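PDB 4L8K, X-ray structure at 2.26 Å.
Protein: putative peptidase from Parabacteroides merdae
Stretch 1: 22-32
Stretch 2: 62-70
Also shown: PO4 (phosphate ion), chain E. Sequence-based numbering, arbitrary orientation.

Stretch 1 (22-32) NYCFFAFKDVD
Stretch 2 62-70: AEVKDGHTN

Residues 22–32 and 62–70 belong to one chain and bury 404 Å² between them, counting both sides. Both are mainly irregular: the first leaves a helix at Tyr-23, makes a short 3-10 segment at Phe-26 and Ala-27, and runs on as loop to Asp-32, the N-cap of the next helix; the second has no regular helix or strand before Asn-70. Their CA atoms come within 6.1 Å at Lys-29 and Val-64 but remain 9.4 Å apart at Tyr-23 and Thr-69, so the wider end is bridged by a long side chain.

Ala-62 makes no contact across the interface, but its O accepts a backbone hydrogen bond from Lys-65 N (3.0 Å), which bends the chain around Glu-63 and Val-64. Glu-63 (phi/psi -61/-30) directs its CA-to-CB bond sideways and has an m, m side chain, with both carboxylate oxygens hydrogen-bonded elsewhere in the structure. Val-31 (-91/158, chi1 m) packs beside it: its CG2 lies 3.4 Å from Glu-63 O and its CG1 3.7 Å from Glu-63 OE1. A water donates to both Glu-63 O (2.9 Å) and Asp-30 OD1 (2.8 Å), extending the link to the p rotamer of Asp-30.

Val-64 (-88/2, chi1 m) is buried and gives up 90 Å² to the first stretch, the largest share of any residue. Its compact branched side chain suits a site bordered by several groups. CG1 lies 3.9 Å from Phe-26 CE1 and a looser 4.5 Å from Val-31 CG2, while CG2 sits 3.8 Å from Tyr-23 CZ. The backbone here contributes too: Val-64 O accepts a hydrogen bond from Lys-29 NZ at 2.8 Å. Lys-29 (-117/141) reaches it with chi angles m, m, t, t, its aliphatic portion passing Val-64 with CG 4.1 Å from CB. The lysine thus combines apolar packing with a charged tip that satisfies a carbonyl.

Lys-65 adopts positive phi (43/57) and points its CA-to-CB bond sideways. Its exposed m, t, t, m side chain brings CE to 4.2 Å from Asp-30 OD1, and its own carbonyl O lies 3.6 Å from Lys-29 NZ.

Asp-66 (-122/118, chi1 t) is the buried polar centre and opens a type I turn ending at Thr-69. Its OD1 accepts from His-68 N at 2.8 Å, while OD2 receives Tyr-23 OH at 2.8 Å and Thr-69 OG1 at 2.9 Å. A short acidic side chain can therefore brace its own turn and hold the tyrosine. Tyr-23 (-67/128, chi1 t, chi2 75°) points toward stretch 2, with Asp-66 OD2 at its ring edge.

Gly-67 (-69/-13) and His-68 (-97/-2) form the middle of the turn without touching stretch 1; His-68 ND1 instead donates to phosphate O4 at 2.7 Å. Thr-69 N closes the turn onto Asp-66 O at 3.2 Å, and Thr-69 OG1 lies 3.5 Å from Tyr-23 CE1. Asn-70 then enters a strand, beyond reach of stretch 1.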

ATOM      1  N   ASN A  22      -5.176 -21.145  -5.329  1.00 33.36           N
ATOM      2  CA  ASN A  22      -4.637 -20.204  -4.327  1.00 31.50           C
ATOM      3  C   ASN A  22      -4.970 -18.726  -4.557  1.00 33.03           C
ATOM      4  O   ASN A  22      -4.903 -17.957  -3.589  1.00 33.00           O
ATOM      5  CB  ASN A  22      -3.123 -20.358  -4.221  1.00 32.25           C
ATOM      6  CG  ASN A  22      -2.708 -21.766  -3.890  1.00 45.41           C
ATOM      7  OD1 ASN A  22      -2.775 -22.203  -2.743  1.00 42.32           O
ATOM      8  ND2 ASN A  22      -2.331 -22.523  -4.902  1.00 34.35           N
ATOM      9  N   TYR A  23      -5.315 -18.315  -5.792  1.00 29.57           N
ATOM     10  CA  TYR A  23      -5.653 -16.906  -6.078  1.00 29.59           C
ATOM     11  C   TYR A  23      -6.961 -16.548  -5.343  1.00 35.60           C
ATOM     12  O   TYR A  23      -7.943 -17.287  -5.426  1.00 36.77           O
ATOM     13  CB  TYR A  23      -5.735 -16.636  -7.592  1.00 30.52           C
ATOM     14  CG  TYR A  23      -5.817 -15.166  -7.925  1.00 30.25           C
ATOM     15  CD1 TYR A  23      -4.695 -14.345  -7.826  1.00 30.68           C
ATOM     16  CD2 TYR A  23      -7.028 -14.580  -8.288  1.00 30.70           C
ATOM     17  CE1 TYR A  23      -4.771 -12.982  -8.107  1.00 28.67           C
ATOM     18  CE2 TYR A  23      -7.115 -13.214  -8.562  1.00 30.28           C
ATOM     19  CZ  TYR A  23      -5.983 -12.422  -8.471  1.00 33.20           C
ATOM     20  OH  TYR A  23      -6.054 -11.079  -8.732  1.00 37.66           O
ATOM     21  N   CYS A  24      -6.935 -15.456  -4.566  1.00 33.42           N
ATOM     22  CA  CYS A  24      -8.013 -15.055  -3.653  1.00 34.79           C
ATOM     23  C   CYS A  24      -9.068 -14.118  -4.232  1.00 36.12           C
ATOM     24  O   CYS A  24     -10.074 -13.909  -3.545  1.00 35.70           O
ATOM     25  CB  CYS A  24      -7.412 -14.421  -2.399  1.00 35.14           C
ATOM     26  SG  CYS A  24      -6.229 -15.462  -1.521  1.00 39.67           S
ATOM     27  N   PHE A  25      -8.859 -13.521  -5.433  1.00 28.98           N
ATOM     28  CA  PHE A  25      -9.772 -12.468  -5.852  1.00 27.08           C
ATOM     29  C   PHE A  25     -10.520 -12.698  -7.155  1.00 32.18           C
ATOM     30  O   PHE A  25     -10.978 -11.722  -7.752  1.00 31.94           O
ATOM     31  CB  PHE A  25      -8.984 -11.139  -5.902  1.00 27.19           C
ATOM     32  CG  PHE A  25      -8.286 -10.864  -4.583  1.00 26.99           C
ATOM     33  CD1 PHE A  25      -9.018 -10.491  -3.451  1.00 28.77           C
ATOM     34  CD2 PHE A  25      -6.919 -11.084  -4.444  1.00 26.85           C
ATOM     35  CE1 PHE A  25      -8.377 -10.273  -2.219  1.00 28.76           C
ATOM     36  CE2 PHE A  25      -6.289 -10.913  -3.206  1.00 27.98           C
ATOM     37  CZ  PHE A  25      -7.019 -10.494  -2.105  1.00 26.31           C
ATOM     38  N   PHE A  26     -10.780 -13.962  -7.520  1.00 31.12           N
ATOM     39  CA  PHE A  26     -11.526 -14.305  -8.743  1.00 32.65           C
ATOM     40  C   PHE A  26     -12.943 -13.687  -8.799  1.00 40.40           C
ATOM     41  O   PHE A  26     -13.374 -13.283  -9.877  1.00 40.02           O
ATOM     42  CB  PHE A  26     -11.625 -15.832  -8.924  1.00 34.19           C
ATOM     43  CG  PHE A  26     -10.363 -16.472  -9.442  1.00 33.90           C
ATOM     44  CD1 PHE A  26      -9.782 -16.041 -10.629  1.00 35.69           C
ATOM     45  CD2 PHE A  26      -9.777 -17.537  -8.768  1.00 35.32           C
ATOM     46  CE1 PHE A  26      -8.623 -16.646 -11.115  1.00 35.34           C
ATOM     47  CE2 PHE A  26      -8.623 -18.149  -9.264  1.00 37.41           C
ATOM     48  CZ  PHE A  26      -8.063 -17.709 -10.441  1.00 34.51           C
ATOM     49  N   ALA A  27     -13.627 -13.557  -7.642  1.00 38.81           N
ATOM     50  CA  ALA A  27     -14.972 -12.976  -7.526  1.00 39.90           C
ATOM     51  C   ALA A  27     -15.032 -11.498  -7.947  1.00 45.14           C
ATOM     52  O   ALA A  27     -16.116 -11.020  -8.277  1.00 47.59           O
ATOM     53  CB  ALA A  27     -15.475 -13.113  -6.090  1.00 40.59           C
ATOM     54  N   PHE A  28     -13.880 -10.794  -7.969  1.00 38.69           N
ATOM     55  CA  PHE A  28     -13.785  -9.378  -8.314  1.00 37.28           C
ATOM     56  C   PHE A  28     -13.219  -9.151  -9.711  1.00 39.80           C
ATOM     57  O   PHE A  28     -12.899  -8.017 -10.046  1.00 39.06           O
ATOM     58  CB  PHE A  28     -12.920  -8.640  -7.264  1.00 37.93           C
ATOM     59  CG  PHE A  28     -13.371  -8.916  -5.844  1.00 39.08           C
ATOM     60  CD1 PHE A  28     -12.879 -10.008  -5.141  1.00 41.98           C
ATOM     61  CD2 PHE A  28     -14.317  -8.107  -5.229  1.00 41.19           C
ATOM     62  CE1 PHE A  28     -13.333 -10.298  -3.858  1.00 43.56           C
ATOM     63  CE2 PHE A  28     -14.770  -8.395  -3.939  1.00 44.92           C
ATOM     64  CZ  PHE A  28     -14.272  -9.486  -3.262  1.00 43.61           C
ATOM     65  N   LYS A  29     -13.144 -10.204 -10.539  1.00 37.08           N
ATOM     66  CA  LYS A  29     -12.586 -10.128 -11.894  1.00 36.54           C
ATOM     67  C   LYS A  29     -13.629 -10.457 -12.972  1.00 43.53           C
ATOM     68  O   LYS A  29     -14.435 -11.369 -12.791  1.00 44.30           O
ATOM     69  CB  LYS A  29     -11.366 -11.071 -12.035  1.00 37.63           C
ATOM     70  CG  LYS A  29     -10.280 -10.893 -10.957  1.00 36.31           C
ATOM     71  CD  LYS A  29      -9.754  -9.447 -10.869  1.00 35.60           C
ATOM     72  CE  LYS A  29      -8.738  -9.243  -9.786  1.00 32.28           C
ATOM     73  NZ  LYS A  29      -7.946  -8.009 -10.018  1.00 32.24           N
ATOM     74  N   ASP A  30     -13.593  -9.724 -14.098  1.00 40.77           N
ATOM     75  CA  ASP A  30     -14.503  -9.895 -15.223  1.00 42.85           C
ATOM     76  C   ASP A  30     -14.285 -11.211 -15.976  1.00 48.13           C
ATOM     77  O   ASP A  30     -15.179 -11.617 -16.711  1.00 50.36           O
ATOM     78  CB  ASP A  30     -14.440  -8.710 -16.221  1.00 45.54           C
ATOM     79  CG  ASP A  30     -13.079  -8.108 -16.536  1.00 59.39           C
ATOM     80  OD1 ASP A  30     -12.198  -8.853 -17.034  1.00 64.17           O
ATOM     81  OD2 ASP A  30     -12.936  -6.871 -16.409  1.00 59.86           O
ATOM     82  N   VAL A  31     -13.116 -11.858 -15.832  1.00 43.56           N
ATOM     83  CA  VAL A  31     -12.849 -13.130 -16.514  1.00 43.14           C
ATOM     84  C   VAL A  31     -13.267 -14.319 -15.649  1.00 46.42           C
ATOM     85  O   VAL A  31     -13.362 -14.208 -14.421  1.00 45.47           O
ATOM     86  CB  VAL A  31     -11.379 -13.316 -17.005  1.00 45.53           C
ATOM     87  CG1 VAL A  31     -11.031 -12.351 -18.132  1.00 44.76           C
ATOM     88  CG2 VAL A  31     -10.366 -13.234 -15.863  1.00 44.29           C
ATOM     89  N   ASP A  32     -13.494 -15.458 -16.322  1.00 43.05           N
ATOM     90  CA  ASP A  32     -13.766 -16.778 -15.770  1.00 44.37           C
ATOM     91  C   ASP A  32     -12.485 -17.585 -15.994  1.00 47.20           C
ATOM     92  O   ASP A  32     -12.022 -17.696 -17.138  1.00 48.20           O
ATOM     93  CB  ASP A  32     -14.999 -17.414 -16.452  1.00 48.71           C
ATOM     94  CG  ASP A  32     -15.467 -18.785 -15.946  1.00 70.88           C
ATOM     95  OD1 ASP A  32     -14.665 -19.495 -15.290  1.00 73.19           O
ATOM     96  OD2 ASP A  32     -16.614 -19.176 -16.265  1.00 80.31           O
ATOM     97  N   ALA A  62      -2.008 -11.848 -16.626  1.00 22.95           N
ATOM     98  CA  ALA A  62      -2.529 -10.490 -16.827  1.00 22.56           C
ATOM     99  C   ALA A  62      -4.061 -10.484 -17.080  1.00 26.97           C
ATOM    100  O   ALA A  62      -4.683  -9.432 -17.007  1.00 27.18           O
ATOM    101  CB  ALA A  62      -1.786  -9.797 -17.951  1.00 21.84           C
ATOM    102  N   GLU A  63      -4.670 -11.657 -17.307  1.00 25.25           N
ATOM    103  CA  GLU A  63      -6.130 -11.785 -17.471  1.00 26.02           C
ATOM    104  C   GLU A  63      -6.885 -11.333 -16.210  1.00 29.70           C
ATOM    105  O   GLU A  63      -8.002 -10.838 -16.323  1.00 30.21           O
ATOM    106  CB  GLU A  63      -6.535 -13.226 -17.828  1.00 28.42           C
ATOM    107  CG  GLU A  63      -6.047 -13.687 -19.202  1.00 30.02           C
ATOM    108  CD  GLU A  63      -6.869 -13.271 -20.409  1.00 39.78           C
ATOM    109  OE1 GLU A  63      -8.074 -12.956 -20.249  1.00 41.88           O
ATOM    110  OE2 GLU A  63      -6.320 -13.333 -21.533  1.00 35.23           O
ATOM    111  N   VAL A  64      -6.273 -11.483 -15.019  1.00 26.44           N
ATOM    112  CA  VAL A  64      -6.897 -11.055 -13.763  1.00 25.47           C
ATOM    113  C   VAL A  64      -6.578  -9.573 -13.466  1.00 28.77           C
ATOM    114  O   VAL A  64      -7.013  -9.084 -12.438  1.00 28.38           O
ATOM    115  CB  VAL A  64      -6.613 -11.965 -12.528  1.00 28.49           C
ATOM    116  CG1 VAL A  64      -7.145 -13.377 -12.754  1.00 29.26           C
ATOM    117  CG2 VAL A  64      -5.135 -11.974 -12.130  1.00 26.78           C
ATOM    118  N   LYS A  65      -5.834  -8.860 -14.350  1.00 25.98           N
ATOM    119  CA  LYS A  65      -5.534  -7.420 -14.225  1.00 24.71           C
ATOM    120  C   LYS A  65      -5.155  -7.030 -12.797  1.00 28.51           C
ATOM    121  O   LYS A  65      -5.793  -6.165 -12.181  1.00 27.69           O
ATOM    122  CB  LYS A  65      -6.749  -6.596 -14.702  1.00 27.19           C
ATOM    123  CG  LYS A  65      -7.086  -6.846 -16.167  1.00 31.64           C
ATOM    124  CD  LYS A  65      -8.376  -6.147 -16.531  1.00 38.47           C
ATOM    125  CE  LYS A  65      -8.842  -6.437 -17.939  1.00 51.25           C
ATOM    126  NZ  LYS A  65      -7.879  -5.956 -18.967  1.00 66.92           N
ATOM    127  N   ASP A  66      -4.105  -7.694 -12.271  1.00 24.57           N
ATOM    128  CA  ASP A  66      -3.669  -7.541 -10.898  1.00 22.52           C
ATOM    129  C   ASP A  66      -2.198  -7.079 -10.816  1.00 25.43           C
ATOM    130  O   ASP A  66      -1.279  -7.819 -11.203  1.00 23.56           O
ATOM    131  CB  ASP A  66      -3.878  -8.887 -10.177  1.00 24.06           C
ATOM    132  CG  ASP A  66      -3.511  -8.896  -8.717  1.00 30.07           C
ATOM    133  OD1 ASP A  66      -3.117  -7.830  -8.195  1.00 29.67           O
ATOM    134  OD2 ASP A  66      -3.623  -9.962  -8.092  1.00 33.42           O
ATOM    135  N   GLY A  67      -2.000  -5.888 -10.230  1.00 21.03           N
ATOM    136  CA  GLY A  67      -0.677  -5.294 -10.058  1.00 19.66           C
ATOM    137  C   GLY A  67       0.163  -6.047  -9.055  1.00 22.27           C
ATOM    138  O   GLY A  67       1.372  -5.854  -8.991  1.00 21.20           O
ATOM    139  N   HIS A  68      -0.469  -6.933  -8.283  1.00 20.33           N
ATOM    140  CA  HIS A  68       0.207  -7.720  -7.249  1.00 20.43           C
ATOM    141  C   HIS A  68       0.585  -9.112  -7.733  1.00 22.91           C
ATOM    142  O   HIS A  68       1.238  -9.819  -6.990  1.00 23.99           O
ATOM    143  CB  HIS A  68      -0.646  -7.766  -5.953  1.00 21.51           C
ATOM    144  CG  HIS A  68      -0.701  -6.401  -5.332  1.00 24.42           C
ATOM    145  ND1 HIS A  68       0.361  -5.915  -4.579  1.00 26.07           N
ATOM    146  CD2 HIS A  68      -1.568  -5.384  -5.559  1.00 25.71           C
ATOM    147  CE1 HIS A  68       0.063  -4.647  -4.303  1.00 24.63           C
ATOM    148  NE2 HIS A  68      -1.089  -4.285  -4.859  1.00 24.83           N
ATOM    149  N   THR A  69       0.239  -9.476  -8.975  1.00 19.18           N
ATOM    150  CA  THR A  69       0.540 -10.780  -9.557  1.00 19.99           C
ATOM    151  C   THR A  69       1.718 -10.666 -10.525  1.00 22.93           C
ATOM    152  O   THR A  69       1.724  -9.780 -11.388  1.00 21.62           O
ATOM    153  CB  THR A  69      -0.719 -11.384 -10.224  1.00 27.99           C
ATOM    154  OG1 THR A  69      -1.648 -11.715  -9.195  1.00 27.97           O
ATOM    155  CG2 THR A  69      -0.425 -12.638 -11.048  1.00 18.74           C
ATOM    156  N   ASN A  70       2.702 -11.586 -10.385  1.00 20.16           N
ATOM    157  CA  ASN A  70       3.890 -11.638 -11.246  1.00 20.85           C
ATOM    158  C   ASN A  70       4.374 -13.064 -11.500  1.00 25.63           C
ATOM    159  O   ASN A  70       4.322 -13.912 -10.613  1.00 28.21           O
ATOM    160  CB  ASN A  70       5.059 -10.839 -10.613  1.00 23.27           C
ATOM    161  CG  ASN A  70       4.700  -9.423 -10.229  1.00 41.22           C
ATOM    162  OD1 ASN A  70       4.322  -9.151  -9.086  1.00 35.04           O
ATOM    163  ND2 ASN A  70       4.766  -8.499 -11.181  1.00 25.22           N
TER
HETATM  164  P   PO4 E 401       1.316  -8.130  -1.570  1.00 44.00           P
HETATM  165  O1  PO4 E 401       0.340  -9.266  -1.326  1.00 49.01           O
HETATM  166  O2  PO4 E 401       0.730  -6.820  -0.953  1.00 44.14           O
HETATM  167  O3  PO4 E 401       2.674  -8.480  -0.908  1.00 46.64           O
HETATM  168  O4  PO4 E 401       1.486  -7.929  -3.094  1.00 44.92           O
HETATM  169  O   HOH W   1     -10.246  -9.494 -15.127  1.00 33.82           O